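Local coordinates for high choriolytic enzyme 1 (Oryzias latipes, PDB 3VTG), which breaks down the inner layer of the fish egg envelope at hatching, as a zinc-dependent endopeptidase of the astacin family, at residues C71-G76 against Q82-N87; I97-N102 against F107-T112. All coordinates share one frame; numbering follows the deposited sequence.

Contact 1 (C71-G76 against Q82-N87); sequences CYSELG and QELSIN
The beta hairpin at the edge of the astacin N-terminal sheet joins strand 71-73, outermost in the sheet, to strand 81-86, which lies between it and strand 62-66. The two run antiparallel, with axes 4.6 Å apart at closest approach. Y72 and S85 form the hydrogen-bonded pair: Y72 N donates to S85 O, and S85 N returns a bond of 2.8 Å to Y72 O. The same two residues also meet through their side chains. With CG of Y72 between the backbone N and the carbonyl carbon (chi1 67°), the phenol folds over the neighbouring strand, and S85 CB sits over the centre of its face, 3.5 Å from CE1, in a CH-pi contact. S85 OG is hydrogen-bonded to G70 O and K68 N, just before the strand. At the ring's edge, in its plane, a water bridges Y72 OH to E83 OE1, a carboxylate oxygen that is also salt-bridged to K68. On the sheet face toward helix 94-105, S73 CB packs against L84 CG at 3.8 Å. Toward the turn of the hairpin, polar links take over from the direct backbone bonds. A second water donates to S73 OG and E83 O and accepts from Q82 NE2, so one molecule ties three residues across the gap; a third joins E74 OE2 to E83 N. The E74 and Q82 side chains pass alongside each other, pointing opposite ways, with carboxylate and amide planes nearly perpendicular. The Q82 amide accepts from K78 N through OE1, and its NE2 donates to G76 O at 2.9 Å, with that oxygen close to the amide plane.

Contact 2 (I97-N102 against F107-T112); sequences IQHELN and FQHEQT. With ZN (zinc ion), chain B.
H99 holds CG anti to its backbone N (chi1 173°) and H109 holds CG anti to its carbonyl carbon (chi1 -64°), and these torsions bring the two imidazoles from helix and loop onto one zinc ion. This is the catalytic centre of an astacin, the HExxH zinc-binding motif on helix 94-105 extended by a third histidine from the following loop. NE2 of H99 binds zinc at 2.1 Å and NE2 of H109 at 2.0 Å; H103 supplies the remaining protein ligand, and two waters complete the five bonds. The two imidazoles approach edge against edge, their planes inclined at 31°, without stacking. Because both point at the metal, H99 NE2 and H109 NE2 are 3.3 Å from each other. In the second shell, I152 O accepts from H99 ND1, so the ring is held at both nitrogens, by the zinc at NE2 and by I152 O at ND1. E100, the predicted active-site residue, takes a bond through OE2 from one zinc-bound water at 2.7 Å. Away from the metal, N102 joins helix to loop: its backbone O accepts from F107 N at 3.1 Å, while its ND2 and N reach Q98 O from opposite faces of that carbonyl's plane. The F107 ring presents its edge to N102, with helix 187-196 packed against the phenyl group, and N102 OD1 lies 3.8 Å from F107 CD2.

Overall arrangement
Contact 1 precedes contact 2 in the chain, strand 81-86 being followed directly by helix 94-105, and their centres lie about 11 Å apart. The hairpin forms one margin of the five-stranded mixed sheet, and the helix packs against it: I97, E100 and L101 touch L84 or I86, while C71, disulfide-bonded to C91, and S73 touch E100. The backbone of the edge strand also borders the carboxylate of E100, with S73 N 3.2 Å from E100 OE1. Further along, L75 CD2 packs on F107 O. The sheet edge thus lies beside the zinc site, consistent with the edge strand lining the active-site cleft in astacins.

Contact 1 (C71-G76 against Q82-N87)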
loop_
_atom_site.group_PDB
_atom_site.type_symbol
_atom_site.label_atom_id
_atom_site.label_comp_id
_atom_site.label_asym_id
_atom_site.label_seq_id
_atom_site.Cartn_x
_atom_site.Cartn_y
_atom_site.Cartn_z
ATOM N N CYS A 71 8.180 -6.116 5.225
ATOM C CA CYS A 71 6.941 -5.350 5.305
ATOM C C CYS A 71 6.037 -5.786 4.158
ATOM O O CYS A 71 6.389 -5.621 2.991
ATOM C CB CYS A 71 7.225 -3.843 5.201
ATOM S SG CYS A 71 8.859 -3.267 5.750
ATOM N N TYR A 72 4.881 -6.358 4.488
ATOM C CA TYR A 72 3.947 -6.835 3.464
ATOM C C TYR A 72 2.506 -6.901 3.957
ATOM O O TYR A 72 2.234 -6.854 5.158
ATOM C CB TYR A 72 4.390 -8.185 2.870
ATOM C CG TYR A 72 4.358 -9.371 3.813
ATOM C CD1 TYR A 72 5.537 -9.893 4.342
ATOM C CD2 TYR A 72 3.151 -9.995 4.150
ATOM C CE1 TYR A 72 5.518 -10.987 5.191
ATOM C CE2 TYR A 72 3.122 -11.085 5.004
ATOM C CZ TYR A 72 4.307 -11.577 5.519
ATOM O OH TYR A 72 4.280 -12.663 6.361
ATOM N N SER A 73 1.587 -7.006 3.005
ATOM C CA SER A 73 0.177 -7.176 3.300
ATOM C C SER A 73 -0.491 -7.920 2.163
ATOM O O SER A 73 -0.032 -7.877 1.018
ATOM C CB SER A 73 -0.507 -5.817 3.480
ATOM O OG SER A 73 -1.908 -5.972 3.647
ATOM N N GLU A 74 -1.582 -8.602 2.493
ATOM C CA GLU A 74 -2.498 -9.115 1.486
ATOM C C GLU A 74 -3.179 -7.941 0.780
ATOM O O GLU A 74 -3.286 -6.845 1.344
ATOM C CB GLU A 74 -3.547 -10.019 2.138
ATOM C CG GLU A 74 -2.981 -11.174 2.958
ATOM C CD GLU A 74 -2.382 -12.290 2.116
ATOM O OE1 GLU A 74 -2.603 -12.321 0.884
ATOM O OE2 GLU A 74 -1.690 -13.156 2.697
ATOM N N LEU A 75 -3.628 -8.171 -0.452
ATOM C CA LEU A 75 -4.339 -7.159 -1.234
ATOM C C LEU A 75 -5.846 -7.237 -1.032
ATOM O O LEU A 75 -6.473 -8.227 -1.405
ATOM C CB LEU A 75 -4.040 -7.331 -2.725
ATOM C CG LEU A 75 -2.876 -6.602 -3.383
ATOM C CD1 LEU A 75 -2.763 -7.074 -4.823
ATOM C CD2 LEU A 75 -3.082 -5.096 -3.327
ATOM N N GLY A 76 -6.428 -6.185 -0.461
ATOM C CA GLY A 76 -7.870 -6.136 -0.227
ATOM C C GLY A 76 -8.299 -6.996 0.948
ATOM O O GLY A 76 -7.455 -7.490 1.704
ATOM N N GLN A 82 -6.445 -12.050 8.106
ATOM C CA GLN A 82 -5.408 -11.804 7.109
ATOM C C GLN A 82 -4.231 -11.089 7.751
ATOM O O GLN A 82 -4.406 -10.155 8.538
ATOM C CB GLN A 82 -5.949 -11.033 5.898
ATOM C CG GLN A 82 -6.324 -9.582 6.147
ATOM C CD GLN A 82 -6.982 -8.965 4.936
ATOM O OE1 GLN A 82 -8.124 -9.290 4.605
ATOM N NE2 GLN A 82 -6.265 -8.074 4.261
ATOM N N GLU A 83 -3.030 -11.540 7.416
ATOM C CA GLU A 83 -1.832 -11.005 8.041
ATOM C C GLU A 83 -1.280 -9.785 7.320
ATOM O O GLU A 83 -1.406 -9.638 6.098
ATOM C CB GLU A 83 -0.762 -12.091 8.214
ATOM C CG GLU A 83 -1.117 -13.099 9.302
ATOM C CD GLU A 83 0.017 -14.039 9.687
ATOM O OE1 GLU A 83 0.994 -14.182 8.922
ATOM O OE2 GLU A 83 -0.081 -14.649 10.771
ATOM N N LEU A 84 -0.700 -8.895 8.116
ATOM C CA LEU A 84 0.038 -7.745 7.627
ATOM C C LEU A 84 1.320 -7.716 8.440
ATOM O O LEU A 84 1.277 -7.639 9.674
ATOM C CB LEU A 84 -0.771 -6.455 7.812
ATOM C CG LEU A 84 -0.240 -5.142 7.221
ATOM C CD1 LEU A 84 -1.374 -4.151 7.010
ATOM C CD2 LEU A 84 0.844 -4.524 8.089
ATOM N N SER A 85 2.456 -7.802 7.755
ATOM C CA SER A 85 3.740 -7.845 8.437
ATOM C C SER A 85 4.394 -6.479 8.536
ATOM O O SER A 85 4.623 -5.809 7.524
ATOM C CB SER A 85 4.686 -8.828 7.754
ATOM O OG SER A 85 5.913 -8.905 8.458
ATOM N N ILE A 86 4.671 -6.074 9.770
ATOM C CA ILE A 86 5.526 -4.930 10.052
ATOM C C ILE A 86 6.709 -5.482 10.847
ATOM O O ILE A 86 6.649 -5.596 12.074
ATOM C CB ILE A 86 4.773 -3.819 10.836
ATOM C CG1 ILE A 86 3.581 -3.285 10.026
ATOM C CG2 ILE A 86 5.707 -2.679 11.239
ATOM C CD1 ILE A 86 3.940 -2.641 8.695
ATOM N N ASN A 87 7.772 -5.873 10.145
ATOM C CA ASN A 87 8.968 -6.356 10.826
ATOM C C ASN A 87 9.497 -5.272 11.760
ATOM O O ASN A 87 9.646 -4.117 11.357
ATOM C CB ASN A 87 10.050 -6.784 9.837
ATOM C CG ASN A 87 11.279 -7.339 10.533
ATOM O OD1 ASN A 87 12.216 -6.599 10.835
ATOM N ND2 ASN A 87 11.269 -8.636 10.816
HETATM O O HOH W 1 1.884 -13.862 6.346
HETATM O O HOH W 2 -3.439 -7.745 5.210
HETATM O O HOH W 3 -2.831 -13.698 5.587
#

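Contact 2 (I97-N102 against F107-T112)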
loop_
_atom_site.group_PDB
_atom_site.type_symbol
_atom_site.label_atom_id
_atom_site.label_comp_id
_atom_site.label_asym_id
_atom_site.label_seq_id
_atom_site.Cartn_x
_atom_site.Cartn_y
_atom_site.Cartn_z
ATOM N N ILE A 97 4.173 1.798 7.211
ATOM C CA ILE A 97 2.949 1.200 7.745
ATOM C C ILE A 97 1.732 1.647 6.926
ATOM O O ILE A 97 0.889 0.825 6.570
ATOM C CB ILE A 97 2.768 1.482 9.256
ATOM C CG1 ILE A 97 3.939 0.893 10.055
ATOM C CG2 ILE A 97 1.446 0.906 9.754
ATOM C CD1 ILE A 97 4.177 1.554 11.398
ATOM N N GLN A 98 1.671 2.936 6.595
ATOM C CA GLN A 98 0.600 3.468 5.745
ATOM C C GLN A 98 0.566 2.796 4.369
ATOM O O GLN A 98 -0.506 2.474 3.855
ATOM C CB GLN A 98 0.741 4.980 5.583
ATOM C CG GLN A 98 0.512 5.777 6.856
ATOM C CD GLN A 98 0.792 7.252 6.651
ATOM O OE1 GLN A 98 0.258 7.872 5.728
ATOM N NE2 GLN A 98 1.631 7.822 7.505
ATOM N N HIS A 99 1.749 2.593 3.789
ATOM C CA HIS A 99 1.919 1.862 2.530
ATOM C C HIS A 99 1.292 0.487 2.634
ATOM O O HIS A 99 0.502 0.086 1.770
ATOM C CB HIS A 99 3.412 1.804 2.197
ATOM C CG HIS A 99 3.763 0.939 1.007
ATOM N ND1 HIS A 99 4.176 1.457 -0.169
ATOM C CD2 HIS A 99 3.798 -0.448 0.861
ATOM C CE1 HIS A 99 4.446 0.454 -1.028
ATOM N NE2 HIS A 99 4.213 -0.710 -0.396
ATOM N N GLU A 100 1.609 -0.239 3.707
ATOM C CA GLU A 100 1.056 -1.584 3.909
ATOM C C GLU A 100 -0.459 -1.582 4.104
ATOM O O GLU A 100 -1.163 -2.440 3.558
ATOM C CB GLU A 100 1.745 -2.304 5.075
ATOM C CG GLU A 100 3.238 -2.548 4.885
ATOM C CD GLU A 100 3.587 -3.222 3.567
ATOM O OE1 GLU A 100 2.757 -3.982 3.018
ATOM O OE2 GLU A 100 4.707 -2.985 3.074
ATOM N N LEU A 101 -0.957 -0.617 4.871
ATOM C CA LEU A 101 -2.395 -0.477 5.074
ATOM C C LEU A 101 -3.122 -0.190 3.756
ATOM O O LEU A 101 -4.240 -0.660 3.543
ATOM C CB LEU A 101 -2.691 0.595 6.126
ATOM C CG LEU A 101 -2.250 0.265 7.559
ATOM C CD1 LEU A 101 -2.251 1.525 8.411
ATOM C CD2 LEU A 101 -3.116 -0.816 8.198
ATOM N N ASN A 102 -2.475 0.564 2.866
ATOM C CA ASN A 102 -3.010 0.791 1.522
ATOM C C ASN A 102 -3.120 -0.485 0.684
ATOM O O ASN A 102 -4.088 -0.644 -0.066
ATOM C CB ASN A 102 -2.222 1.872 0.786
ATOM C CG ASN A 102 -2.794 3.252 1.014
ATOM O OD1 ASN A 102 -3.838 3.603 0.454
ATOM N ND2 ASN A 102 -2.121 4.043 1.847
ATOM N N PHE A 107 -4.865 -1.549 -2.884
ATOM C CA PHE A 107 -3.994 -0.801 -3.795
ATOM C C PHE A 107 -2.652 -1.470 -4.048
ATOM O O PHE A 107 -2.029 -2.022 -3.138
ATOM C CB PHE A 107 -3.810 0.637 -3.309
ATOM C CG PHE A 107 -5.083 1.418 -3.305
ATOM C CD1 PHE A 107 -5.628 1.890 -4.496
ATOM C CD2 PHE A 107 -5.769 1.644 -2.120
ATOM C CE1 PHE A 107 -6.820 2.590 -4.502
ATOM C CE2 PHE A 107 -6.962 2.348 -2.119
ATOM C CZ PHE A 107 -7.486 2.822 -3.311
ATOM N N GLN A 108 -2.218 -1.400 -5.301
ATOM C CA GLN A 108 -0.983 -2.038 -5.746
ATOM C C GLN A 108 0.106 -1.003 -5.996
ATOM O O GLN A 108 -0.153 0.201 -5.963
ATOM C CB GLN A 108 -1.253 -2.868 -7.004
ATOM C CG GLN A 108 -2.369 -3.883 -6.803
ATOM C CD GLN A 108 -2.789 -4.567 -8.080
ATOM O OE1 GLN A 108 -3.764 -4.169 -8.718
ATOM N NE2 GLN A 108 -2.057 -5.603 -8.462
ATOM N N HIS A 109 1.329 -1.472 -6.230
ATOM C CA HIS A 109 2.452 -0.572 -6.488
ATOM C C HIS A 109 2.243 0.244 -7.729
ATOM O O HIS A 109 1.782 -0.271 -8.753
ATOM C CB HIS A 109 3.761 -1.344 -6.562
ATOM C CG HIS A 109 4.134 -2.023 -5.268
ATOM N ND1 HIS A 109 4.529 -3.306 -5.211
ATOM C CD2 HIS A 109 4.134 -1.552 -3.960
ATOM C CE1 HIS A 109 4.776 -3.639 -3.933
ATOM N NE2 HIS A 109 4.539 -2.561 -3.169
ATOM N N GLU A 110 2.581 1.528 -7.636
ATOM C CA GLU A 110 2.355 2.482 -8.719
ATOM C C GLU A 110 2.995 2.057 -10.042
ATOM O O GLU A 110 2.376 2.196 -11.102
ATOM C CB GLU A 110 2.830 3.883 -8.312
ATOM C CG GLU A 110 2.324 5.008 -9.203
ATOM C CD GLU A 110 0.842 5.302 -9.026
ATOM O OE1 GLU A 110 0.156 4.588 -8.259
ATOM O OE2 GLU A 110 0.361 6.254 -9.670
ATOM N N GLN A 111 4.219 1.530 -9.975
ATOM C CA GLN A 111 4.962 1.168 -11.182
ATOM C C GLN A 111 4.353 -0.015 -11.942
ATOM O O GLN A 111 4.791 -0.325 -13.046
ATOM C CB GLN A 111 6.449 0.920 -10.879
ATOM C CG GLN A 111 6.783 -0.424 -10.241
ATOM C CD GLN A 111 6.578 -0.450 -8.737
ATOM O OE1 GLN A 111 6.364 0.585 -8.100
ATOM N NE2 GLN A 111 6.648 -1.644 -8.159
ATOM N N THR A 112 3.349 -0.664 -11.356
ATOM C CA THR A 112 2.666 -1.781 -12.017
ATOM C C THR A 112 1.346 -1.375 -12.676
ATOM O O THR A 112 0.652 -2.219 -13.242
ATOM C CB THR A 112 2.422 -2.971 -11.062
ATOM O OG1 THR A 112 1.416 -2.633 -10.099
ATOM C CG2 THR A 112 3.711 -3.384 -10.357
HETATM ZN ZN ZN B . 4.292 -2.630 -1.145
HETATM O O HOH W 4 4.602 -3.917 0.522
HETATM O O HOH W 5 6.589 -2.561 -0.964
#